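Local coordinates for spindle assembly checkpoint serine/threonine-protein kinase BUB1 (Saccharomyces cerevisiae, PDB 3ESL) that is a protein kinase of the mitotic spindle checkpoint, delaying anaphase until chromosomes are bioriented on the spindle, and is represented here by its N-terminal all-helical TPR-like domain, at residues 66-71 with 106-111; 124-129 with 160-165; 10-15 with 42-47; 17-22 with 60-65. All coordinates share one frame; numbering follows the deposited sequence.

Interaction 1. Residues 66-71 with 106-111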
# COMPACT_ATOMS: atom_id res chain seq x y z
N TYR A 66 -10.80 -2.94 -7.72
CA TYR A 66 -12.07 -2.25 -7.90
C TYR A 66 -11.96 -0.73 -7.75
O TYR A 66 -12.54 0.03 -8.52
CB TYR A 66 -13.11 -2.79 -6.93
CG TYR A 66 -14.52 -2.35 -7.22
CD1 TYR A 66 -15.31 -3.08 -8.12
CD2 TYR A 66 -15.07 -1.23 -6.61
CE1 TYR A 66 -16.61 -2.69 -8.39
CE2 TYR A 66 -16.37 -0.83 -6.88
CZ TYR A 66 -17.13 -1.56 -7.77
OH TYR A 66 -18.43 -1.17 -8.03
N ILE A 67 -11.20 -0.30 -6.75
CA ILE A 67 -11.15 1.10 -6.38
C ILE A 67 -10.08 1.89 -7.17
O ILE A 67 -10.21 3.11 -7.34
CB ILE A 67 -10.95 1.24 -4.84
CG1 ILE A 67 -12.07 0.52 -4.05
CG2 ILE A 67 -10.78 2.73 -4.43
CD1 ILE A 67 -13.47 1.20 -4.08
N GLN A 68 -9.07 1.20 -7.71
CA GLN A 68 -7.87 1.86 -8.28
C GLN A 68 -8.11 2.89 -9.40
O GLN A 68 -7.37 3.86 -9.51
CB GLN A 68 -6.82 0.85 -8.76
CG GLN A 68 -7.27 -0.01 -9.95
CD GLN A 68 -6.16 -0.87 -10.55
OE1 GLN A 68 -6.41 -1.72 -11.41
NE2 GLN A 68 -4.94 -0.65 -10.10
N ASP A 69 -9.11 2.65 -10.23
CA ASP A 69 -9.32 3.55 -11.37
C ASP A 69 -10.32 4.67 -11.07
O ASP A 69 -10.54 5.56 -11.90
CB ASP A 69 -9.69 2.78 -12.65
CG ASP A 69 -8.49 2.04 -13.27
OD1 ASP A 69 -7.37 2.60 -13.29
OD2 ASP A 69 -8.67 0.91 -13.75
N MET A 70 -10.90 4.63 -9.86
CA MET A 70 -11.72 5.72 -9.35
C MET A 70 -10.79 6.83 -8.87
O MET A 70 -10.19 6.73 -7.78
CB MET A 70 -12.62 5.26 -8.20
CG MET A 70 -13.68 4.25 -8.61
SD MET A 70 -14.66 3.76 -7.18
CE MET A 70 -15.87 2.70 -7.96
N GLU A 71 -10.67 7.87 -9.68
CA GLU A 71 -9.77 9.00 -9.42
C GLU A 71 -10.07 9.70 -8.10
O GLU A 71 -9.18 10.28 -7.48
CB GLU A 71 -9.83 10.01 -10.57
CG GLU A 71 -9.24 9.50 -11.87
CD GLU A 71 -9.28 10.52 -12.99
OE1 GLU A 71 -10.39 10.85 -13.47
OE2 GLU A 71 -8.20 10.99 -13.40
N PHE A 106 2.63 5.22 -7.68
CA PHE A 106 3.20 6.53 -8.04
C PHE A 106 2.73 6.95 -9.44
O PHE A 106 2.26 8.06 -9.65
CB PHE A 106 4.73 6.49 -7.96
CG PHE A 106 5.37 7.84 -8.13
CD1 PHE A 106 5.48 8.71 -7.04
CD2 PHE A 106 5.85 8.25 -9.37
CE1 PHE A 106 6.08 9.98 -7.19
CE2 PHE A 106 6.45 9.51 -9.53
CZ PHE A 106 6.56 10.37 -8.43
N ASN A 107 2.81 6.01 -10.38
CA ASN A 107 2.38 6.24 -11.77
C ASN A 107 0.90 6.61 -11.89
O ASN A 107 0.53 7.41 -12.75
CB ASN A 107 2.66 5.00 -12.61
CG ASN A 107 2.35 5.22 -14.10
OD1 ASN A 107 1.42 4.62 -14.65
ND2 ASN A 107 3.12 6.08 -14.74
N LYS A 108 0.07 6.02 -11.04
CA LYS A 108 -1.37 6.29 -11.05
C LYS A 108 -1.79 7.47 -10.16
O LYS A 108 -2.97 7.83 -10.11
CB LYS A 108 -2.14 5.03 -10.64
CG LYS A 108 -2.08 3.91 -11.68
CD LYS A 108 -3.03 2.77 -11.34
CE LYS A 108 -4.45 3.00 -11.85
NZ LYS A 108 -4.59 2.70 -13.30
N GLY A 109 -0.83 8.07 -9.46
CA GLY A 109 -1.11 9.16 -8.52
C GLY A 109 -1.83 8.71 -7.26
O GLY A 109 -2.48 9.52 -6.57
N ILE A 110 -1.70 7.43 -6.93
CA ILE A 110 -2.27 6.90 -5.69
C ILE A 110 -1.34 7.20 -4.52
O ILE A 110 -0.22 6.68 -4.44
CB ILE A 110 -2.60 5.38 -5.80
CG1 ILE A 110 -3.67 5.16 -6.88
CG2 ILE A 110 -3.09 4.80 -4.45
CD1 ILE A 110 -3.77 3.73 -7.36
N GLY A 111 -1.80 8.04 -3.60
CA GLY A 111 -1.06 8.35 -2.39
C GLY A 111 -0.00 9.44 -2.54
O GLY A 111 0.68 9.77 -1.57
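Lys108 reaches from helix 95-108 across to Gln68 and Asp69, which lie near the C-terminal end of helix 49-67. Its chain leaves the backbone with CG beside the backbone N and then bends twice, at chi3 (86°) and chi4 (80°), and this curl brings the ammonium group to one oxygen of the Asp69 carboxylate. NZ donates to Asp69 OD1 at 2.8 Å, meeting the oxygen nearly along its C-O axis, in a salt bridge. The methylene groups behind the charge do different work: CE of Lys108 sits 3.8 Å from the backbone O of Gln68, and the side-chain NE2 of Gln68 comes within 4.1 Å of the same CE. Lysine suits this place because its long aliphatic stem can lie against the polar turn while its tip carries the charge. Gln68 CG takes the position between the backbone N and the carbonyl carbon (chi1 66°), and the extended remainder carries its amide toward helix 95-108, where NE2 also makes a weak hydrogen bond to Tyr104 OH. Deeper in, CD1 of Ile110 approaches Gln68 O at 4.2 Å, and the Ile110 side chain also packs on Phe79 and Trp83 of helix 77-90. Ile67 to Met70 form a type I beta turn, and Gly109, whose positive phi suits glycine, closes a Schellman motif. The chemistry is thus graded, from the apolar methyl of buried Ile110 against the backbone of Gln68 to an ion pair at exposed Asp69, where solvent would probably weaken the attraction between the charges.

Interaction 2. Residues 124-129 with 160-165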
# COMPACT_ATOMS: atom_id res chain seq x y z
N LEU A 124 11.08 1.31 2.59
CA LEU A 124 11.42 0.15 1.76
C LEU A 124 12.83 0.31 1.16
O LEU A 124 13.65 -0.62 1.23
CB LEU A 124 10.37 -0.06 0.65
CG LEU A 124 10.63 -1.26 -0.28
CD1 LEU A 124 10.25 -2.56 0.38
CD2 LEU A 124 9.89 -1.08 -1.60
N LEU A 125 13.09 1.47 0.57
CA LEU A 125 14.38 1.73 -0.07
C LEU A 125 15.48 1.75 0.98
O LEU A 125 16.57 1.22 0.73
CB LEU A 125 14.36 3.05 -0.83
CG LEU A 125 13.42 3.15 -2.03
CD1 LEU A 125 13.61 4.48 -2.74
CD2 LEU A 125 13.64 1.97 -2.99
N GLU A 126 15.20 2.33 2.14
CA GLU A 126 16.18 2.36 3.24
C GLU A 126 16.62 0.96 3.66
O GLU A 126 17.83 0.67 3.73
CB GLU A 126 15.64 3.16 4.44
CG GLU A 126 16.48 2.96 5.71
CD GLU A 126 15.99 3.75 6.91
OE1 GLU A 126 14.86 4.30 6.88
OE2 GLU A 126 16.76 3.83 7.90
N ASN A 127 15.64 0.09 3.93
CA ASN A 127 15.90 -1.30 4.30
C ASN A 127 16.66 -2.06 3.21
O ASN A 127 17.47 -2.95 3.52
CB ASN A 127 14.61 -2.02 4.68
CG ASN A 127 13.97 -1.47 5.95
OD1 ASN A 127 14.66 -0.91 6.81
ND2 ASN A 127 12.67 -1.65 6.08
N ALA A 128 16.40 -1.70 1.95
CA ALA A 128 17.11 -2.31 0.82
C ALA A 128 18.46 -1.65 0.59
O ALA A 128 19.15 -1.97 -0.37
CB ALA A 128 16.27 -2.21 -0.45
N GLN A 129 18.82 -0.72 1.47
CA GLN A 129 20.11 -0.02 1.41
C GLN A 129 20.28 0.90 0.20
O GLN A 129 21.40 1.17 -0.24
CB GLN A 129 21.29 -1.01 1.56
CG GLN A 129 21.11 -2.03 2.66
CD GLN A 129 21.01 -3.43 2.11
OE1 GLN A 129 21.95 -3.91 1.45
NE2 GLN A 129 19.92 -4.12 2.39
N GLU A 160 17.95 11.23 8.72
CA GLU A 160 19.29 11.82 8.70
C GLU A 160 20.12 11.42 9.93
O GLU A 160 21.34 11.26 9.82
CB GLU A 160 19.22 13.34 8.52
CG GLU A 160 18.70 13.73 7.14
CD GLU A 160 18.47 15.22 6.96
OE1 GLU A 160 18.29 15.94 7.97
OE2 GLU A 160 18.47 15.68 5.79
N ASP A 161 19.46 11.24 11.07
CA ASP A 161 20.11 10.74 12.29
C ASP A 161 20.57 9.29 12.12
O ASP A 161 21.62 8.91 12.63
CB ASP A 161 19.16 10.83 13.48
CG ASP A 161 18.87 12.25 13.91
OD1 ASP A 161 19.69 13.15 13.60
OD2 ASP A 161 17.82 12.46 14.55
N ARG A 162 19.76 8.49 11.43
CA ARG A 162 20.14 7.10 11.15
C ARG A 162 21.28 7.04 10.15
O ARG A 162 22.17 6.19 10.27
CB ARG A 162 18.93 6.29 10.66
CG ARG A 162 17.83 6.15 11.72
CD ARG A 162 16.84 5.03 11.39
NE ARG A 162 16.06 5.29 10.17
CZ ARG A 162 14.99 6.07 10.12
NH1 ARG A 162 14.56 6.71 11.20
NH2 ARG A 162 14.34 6.23 8.96
N LEU A 163 21.27 7.96 9.18
CA LEU A 163 22.33 8.07 8.17
C LEU A 163 23.68 8.38 8.80
O LEU A 163 24.70 7.78 8.44
CB LEU A 163 21.97 9.13 7.12
CG LEU A 163 21.59 8.70 5.69
CD1 LEU A 163 21.02 7.28 5.57
CD2 LEU A 163 20.65 9.72 5.04
N ARG A 164 23.68 9.31 9.76
CA ARG A 164 24.89 9.69 10.49
C ARG A 164 25.47 8.54 11.32
O ARG A 164 26.69 8.40 11.42
CB ARG A 164 24.64 10.91 11.36
CG ARG A 164 24.69 12.22 10.60
CD ARG A 164 24.75 13.42 11.54
NE ARG A 164 23.42 13.79 12.02
CZ ARG A 164 22.61 14.65 11.40
NH1 ARG A 164 22.99 15.24 10.27
NH2 ARG A 164 21.42 14.93 11.91
N GLU A 165 24.58 7.72 11.89
CA GLU A 165 24.96 6.51 12.64
C GLU A 165 25.62 5.43 11.77
O GLU A 165 26.26 4.51 12.30
CB GLU A 165 23.76 5.93 13.39
CG GLU A 165 23.31 6.78 14.59
CD GLU A 165 22.07 6.25 15.27
OE1 GLU A 165 21.00 6.18 14.61
OE2 GLU A 165 22.15 5.91 16.47
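Two helices of the TPR-like, all-helical domain, 115-127 and 149-165, are bridged near their C-terminal ends by a bidentate salt bridge between Glu126 and Arg162. The arginine grips side-on, with one nitrogen for each carboxylate oxygen. Arg162 NE gives its hydrogen to Glu126 OE2 at 2.8 Å, and the bond is nearly straight (172°); Arg162 NH2 reaches Glu126 OE1 at 2.9 Å. Both oxygens use their syn lone pairs, and the two flat groups are nearly coplanar, 14° apart, so the paired bonds limit rotation of either group. Glutamate fits because its chain is extended, with CG anti to the backbone N (chi1 167°), and spans much of the gap: the nearest CA atoms across the two segments, of Glu126 and Leu163, are 9.7 Å apart. Arginine brings the matching pair of parallel N-H groups on a chain bent at chi3, and the two side chains cross at about a right angle. The bridge lies at the surface. Helix 131-143 lies between the two helices in sequence and meets both: Leu125 packs on its Ala134 and Leu137, and Leu163 on its Phe131, while Leu124 turns to helix 95-108 at Ser98 and Phe102.

Interaction 3. Residues 10-15 with 42-47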
# COMPACT_ATOMS: atom_id res chain seq x y z
N GLN A 10 -21.62 -17.86 7.54
CA GLN A 10 -22.77 -17.12 7.02
C GLN A 10 -22.38 -15.66 6.80
O GLN A 10 -22.79 -15.04 5.83
CB GLN A 10 -23.96 -17.21 7.97
CG GLN A 10 -24.50 -18.62 8.09
CD GLN A 10 -25.67 -18.73 9.04
OE1 GLN A 10 -25.75 -18.03 10.05
NE2 GLN A 10 -26.60 -19.62 8.72
N THR A 11 -21.59 -15.12 7.73
CA THR A 11 -21.16 -13.73 7.67
C THR A 11 -20.29 -13.52 6.43
O THR A 11 -20.46 -12.52 5.72
CB THR A 11 -20.45 -13.26 8.95
OG1 THR A 11 -21.37 -13.29 10.05
CG2 THR A 11 -19.95 -11.81 8.81
N LYS A 12 -19.40 -14.47 6.17
CA LYS A 12 -18.55 -14.44 4.98
C LYS A 12 -19.38 -14.40 3.71
O LYS A 12 -19.15 -13.57 2.82
CB LYS A 12 -17.57 -15.64 4.96
CG LYS A 12 -16.68 -15.65 3.73
CD LYS A 12 -15.57 -16.70 3.80
CE LYS A 12 -16.10 -18.10 3.52
NZ LYS A 12 -14.98 -19.09 3.45
N ILE A 13 -20.37 -15.29 3.62
CA ILE A 13 -21.23 -15.32 2.45
C ILE A 13 -22.08 -14.05 2.33
O ILE A 13 -22.29 -13.55 1.23
CB ILE A 13 -22.11 -16.61 2.41
CG1 ILE A 13 -21.19 -17.84 2.31
CG2 ILE A 13 -23.09 -16.55 1.25
CD1 ILE A 13 -21.89 -19.17 2.48
N ALA A 14 -22.56 -13.53 3.46
CA ALA A 14 -23.31 -12.28 3.48
C ALA A 14 -22.47 -11.13 2.87
O ALA A 14 -22.96 -10.37 2.03
CB ALA A 14 -23.77 -11.94 4.91
N TYR A 15 -21.21 -11.03 3.28
CA TYR A 15 -20.31 -10.00 2.71
C TYR A 15 -20.06 -10.22 1.22
O TYR A 15 -20.09 -9.28 0.43
CB TYR A 15 -19.00 -9.96 3.48
CG TYR A 15 -19.01 -9.02 4.66
CD1 TYR A 15 -19.19 -7.64 4.48
CD2 TYR A 15 -18.80 -9.48 5.96
CE1 TYR A 15 -19.18 -6.76 5.56
CE2 TYR A 15 -18.80 -8.61 7.05
CZ TYR A 15 -18.99 -7.24 6.84
OH TYR A 15 -18.99 -6.36 7.90
N THR A 42 -9.89 -10.04 11.78
CA THR A 42 -10.13 -10.17 13.21
C THR A 42 -10.90 -11.46 13.49
O THR A 42 -10.34 -12.42 14.02
CB THR A 42 -10.85 -8.94 13.80
OG1 THR A 42 -12.09 -8.71 13.11
CG2 THR A 42 -9.97 -7.69 13.69
N SER A 43 -12.16 -11.51 13.09
CA SER A 43 -13.03 -12.62 13.44
C SER A 43 -12.70 -13.93 12.72
O SER A 43 -12.54 -14.98 13.35
CB SER A 43 -14.50 -12.24 13.22
OG SER A 43 -14.84 -11.16 14.07
N TYR A 44 -12.58 -13.85 11.40
CA TYR A 44 -12.45 -15.05 10.57
C TYR A 44 -11.08 -15.74 10.69
O TYR A 44 -11.02 -16.96 10.86
CB TYR A 44 -12.77 -14.72 9.11
CG TYR A 44 -12.97 -15.93 8.22
CD1 TYR A 44 -14.03 -16.82 8.44
CD2 TYR A 44 -12.13 -16.17 7.14
CE1 TYR A 44 -14.21 -17.94 7.61
CE2 TYR A 44 -12.30 -17.27 6.31
CZ TYR A 44 -13.34 -18.15 6.55
OH TYR A 44 -13.50 -19.23 5.72
N ILE A 45 -10.01 -14.96 10.62
CA ILE A 45 -8.64 -15.50 10.68
C ILE A 45 -8.28 -16.06 12.07
O ILE A 45 -7.37 -16.88 12.19
CB ILE A 45 -7.61 -14.43 10.19
CG1 ILE A 45 -6.40 -15.10 9.52
CG2 ILE A 45 -7.21 -13.49 11.32
CD1 ILE A 45 -5.67 -14.18 8.55
N GLU A 46 -8.99 -15.61 13.11
CA GLU A 46 -8.81 -16.13 14.48
C GLU A 46 -9.32 -17.56 14.64
O GLU A 46 -8.86 -18.29 15.53
CB GLU A 46 -9.49 -15.22 15.50
CG GLU A 46 -8.54 -14.39 16.38
CD GLU A 46 -8.07 -13.09 15.74
OE1 GLU A 46 -7.57 -13.12 14.59
OE2 GLU A 46 -8.19 -12.03 16.39
N VAL A 47 -10.26 -17.96 13.79
CA VAL A 47 -10.89 -19.28 13.87
C VAL A 47 -10.34 -20.23 12.80
O VAL A 47 -10.15 -21.43 13.07
CB VAL A 47 -12.44 -19.16 13.81
CG1 VAL A 47 -13.11 -20.53 13.81
CG2 VAL A 47 -12.94 -18.34 15.00
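The phenol oxygen of Tyr44 is held by two partners, the ammonium group of Lys12 and the hydroxyl of Ser51. Lys12 NZ donates to Tyr44 OH at 2.7 Å, a short bond that joins helix 4-21 to helix 29-47. The lysine approaches the ring obliquely, and its last methylenes lie close to the phenol end of the ring: CD of Lys12 lies 3.8 Å from CZ of Tyr44, and CE is 3.6 Å from OH of the same residue. With CG anti to the backbone N (chi1 179°), the lysine heads across the gap before a bend at chi3 (77°) swings its last atoms toward the phenol. Tyrosine answers this need well, since its rigid ring carries a polar atom far from the backbone, past Trp39 and Val55. A positive charge so near the oxygen would probably lower the pKa of the phenol somewhat. Lys12 also touches Tyr36 and Trp39 of helix 29-47, and the ring of Tyr44 meets that of Trp39 with planes about 25° apart. Helix 49-67 adds a third partner: it supplies Ser51, which touches Lys12 as well, and Val55, on which Tyr44 rests, so three successive helices converge here.

Interaction 4. Residues 17-22 with 60-65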
# COMPACT_ATOMS: atom_id res chain seq x y z
N GLN A 17 -21.99 -11.65 -0.96
CA GLN A 17 -23.20 -11.24 -1.67
C GLN A 17 -23.33 -9.73 -1.78
O GLN A 17 -23.74 -9.22 -2.82
CB GLN A 17 -24.44 -11.83 -1.00
CG GLN A 17 -24.59 -13.33 -1.21
CD GLN A 17 -25.79 -13.90 -0.49
OE1 GLN A 17 -26.05 -15.10 -0.56
NE2 GLN A 17 -26.52 -13.05 0.23
N ARG A 18 -22.99 -9.02 -0.70
CA ARG A 18 -23.01 -7.56 -0.70
C ARG A 18 -22.04 -6.98 -1.73
O ARG A 18 -22.36 -5.99 -2.39
CB ARG A 18 -22.71 -7.02 0.70
CG ARG A 18 -23.84 -7.24 1.70
CD ARG A 18 -23.53 -6.58 3.04
NE ARG A 18 -23.67 -5.13 2.95
CZ ARG A 18 -23.29 -4.26 3.89
NH1 ARG A 18 -22.73 -4.68 5.01
NH2 ARG A 18 -23.46 -2.96 3.68
N LEU A 19 -20.86 -7.59 -1.87
CA LEU A 19 -19.91 -7.16 -2.89
C LEU A 19 -20.51 -7.30 -4.28
O LEU A 19 -20.31 -6.44 -5.14
CB LEU A 19 -18.59 -7.93 -2.80
CG LEU A 19 -17.71 -7.74 -1.56
CD1 LEU A 19 -16.49 -8.63 -1.63
CD2 LEU A 19 -17.30 -6.27 -1.37
N LEU A 20 -21.26 -8.38 -4.50
CA LEU A 20 -21.91 -8.58 -5.80
C LEU A 20 -23.12 -7.69 -6.03
O LEU A 20 -23.35 -7.23 -7.16
CB LEU A 20 -22.31 -10.05 -6.01
CG LEU A 20 -21.23 -11.13 -5.96
CD1 LEU A 20 -21.89 -12.50 -6.17
CD2 LEU A 20 -20.12 -10.90 -7.00
N ASN A 21 -23.90 -7.45 -4.98
CA ASN A 21 -25.20 -6.77 -5.09
C ASN A 21 -25.17 -5.27 -4.81
O ASN A 21 -25.94 -4.52 -5.41
CB ASN A 21 -26.21 -7.40 -4.13
CG ASN A 21 -26.59 -8.83 -4.50
OD1 ASN A 21 -26.34 -9.29 -5.62
ND2 ASN A 21 -27.21 -9.53 -3.56
N ASP A 22 -24.35 -4.85 -3.85
CA ASP A 22 -24.45 -3.49 -3.30
C ASP A 22 -23.39 -2.49 -3.76
O ASP A 22 -23.66 -1.29 -3.80
CB ASP A 22 -24.49 -3.53 -1.77
CG ASP A 22 -25.72 -4.24 -1.22
OD1 ASP A 22 -26.70 -4.45 -1.97
OD2 ASP A 22 -25.70 -4.58 -0.02
N MET A 60 -8.46 -8.24 -0.41
CA MET A 60 -7.64 -7.02 -0.49
C MET A 60 -7.33 -6.75 -1.96
O MET A 60 -7.38 -5.61 -2.42
CB MET A 60 -6.36 -7.17 0.33
CG MET A 60 -6.62 -7.15 1.83
SD MET A 60 -5.10 -7.28 2.77
CE MET A 60 -4.45 -5.65 2.50
N GLU A 61 -7.03 -7.81 -2.71
CA GLU A 61 -6.74 -7.66 -4.14
C GLU A 61 -7.97 -7.15 -4.89
O GLU A 61 -7.86 -6.24 -5.73
CB GLU A 61 -6.25 -8.99 -4.73
CG GLU A 61 -4.90 -9.38 -4.22
CD GLU A 61 -4.37 -10.64 -4.86
OE1 GLU A 61 -5.07 -11.21 -5.73
OE2 GLU A 61 -3.24 -11.04 -4.50
N ARG A 62 -9.14 -7.71 -4.58
CA ARG A 62 -10.40 -7.24 -5.16
C ARG A 62 -10.62 -5.76 -4.88
O ARG A 62 -10.98 -4.99 -5.78
CB ARG A 62 -11.59 -8.06 -4.64
CG ARG A 62 -11.75 -9.41 -5.31
CD ARG A 62 -12.83 -10.22 -4.61
NE ARG A 62 -14.18 -9.87 -5.05
CZ ARG A 62 -15.28 -10.46 -4.62
NH1 ARG A 62 -15.20 -11.43 -3.72
NH2 ARG A 62 -16.48 -10.10 -5.08
N CYS A 63 -10.38 -5.37 -3.63
CA CYS A 63 -10.53 -3.97 -3.22
C CYS A 63 -9.63 -3.06 -4.05
O CYS A 63 -10.08 -2.07 -4.64
CB CYS A 63 -10.18 -3.83 -1.74
SG CYS A 63 -10.19 -2.11 -1.19
N LEU A 64 -8.34 -3.40 -4.11
CA LEU A 64 -7.37 -2.56 -4.82
C LEU A 64 -7.76 -2.40 -6.30
O LEU A 64 -7.75 -1.29 -6.85
CB LEU A 64 -5.97 -3.12 -4.68
CG LEU A 64 -5.44 -3.12 -3.23
CD1 LEU A 64 -4.02 -3.71 -3.16
CD2 LEU A 64 -5.50 -1.71 -2.61
N ILE A 65 -8.14 -3.52 -6.90
CA ILE A 65 -8.52 -3.55 -8.33
C ILE A 65 -9.80 -2.77 -8.59
O ILE A 65 -9.88 -2.00 -9.55
CB ILE A 65 -8.63 -5.02 -8.83
CG1 ILE A 65 -7.24 -5.67 -8.87
CG2 ILE A 65 -9.34 -5.09 -10.21
CD1 ILE A 65 -6.25 -4.98 -9.81
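Arg62, in the one of its two modelled conformers described here, has CG beside the backbone N (chi1 -79°) and bends at chi3 (82°), which sends its guanidinium from helix 49-67 to Leu19 on helix 4-21. Leu19 in turn has CG beside its backbone N and CD1 trans beyond it, which places CD1 over one face of the guanidinium. The methyl stands 3.5 Å above that plane, displaced from the centre of the group, with CD1 of Leu19 3.7 Å from CZ of Arg62. Leu19 CB adds a second touch, 3.8 Å from NH2 of Arg62. CD2 of the more exposed Leu20 comes obliquely to within 4.2 Å of Arg62 NH2. No hydrogen bond crosses between the two segments, and the contact is van der Waals in kind: a guanidinium carries its hydrogens in its plane, so its face can accept a methyl group. Its charge is met by Glu16, one turn before Leu20 on helix 4-21, whose OE1 forms a salt bridge with Arg62 NH1 and probably favours this placement, although the second conformer means that the group is not rigidly held. Leucine suits this helix face: buried Leu19 and exposed Leu20 both give methyl groups to the guanidinium. Phe198 of helix 193-200 also touches Arg62; elsewhere on helix 49-67, Cys63 packs on Leu30 and Phe33 of helix 29-47, and Leu64 meets Ile82 and Trp83 of helix 77-90.

How the interactions relate
From the N terminus, helix 4-21 enters interaction 3 and then interaction 4. Interaction 3 closes the loop back from helix 29-47; interaction 4 closes a longer one from helix 49-67, and because their segments alternate along the chain the two cross, binding the first three helices together. Helix 49-67 continues straight into interaction 1, which begins after interaction 4 has closed and carries the connection to helix 95-108, closing a loop that holds helix 77-90. Interaction 2 opens later still and joins helices 115-127 and 149-165, on the opposite side of the chain's centre from interactions 3 and 4. Its centre lies about 40 Å from that of interaction 3.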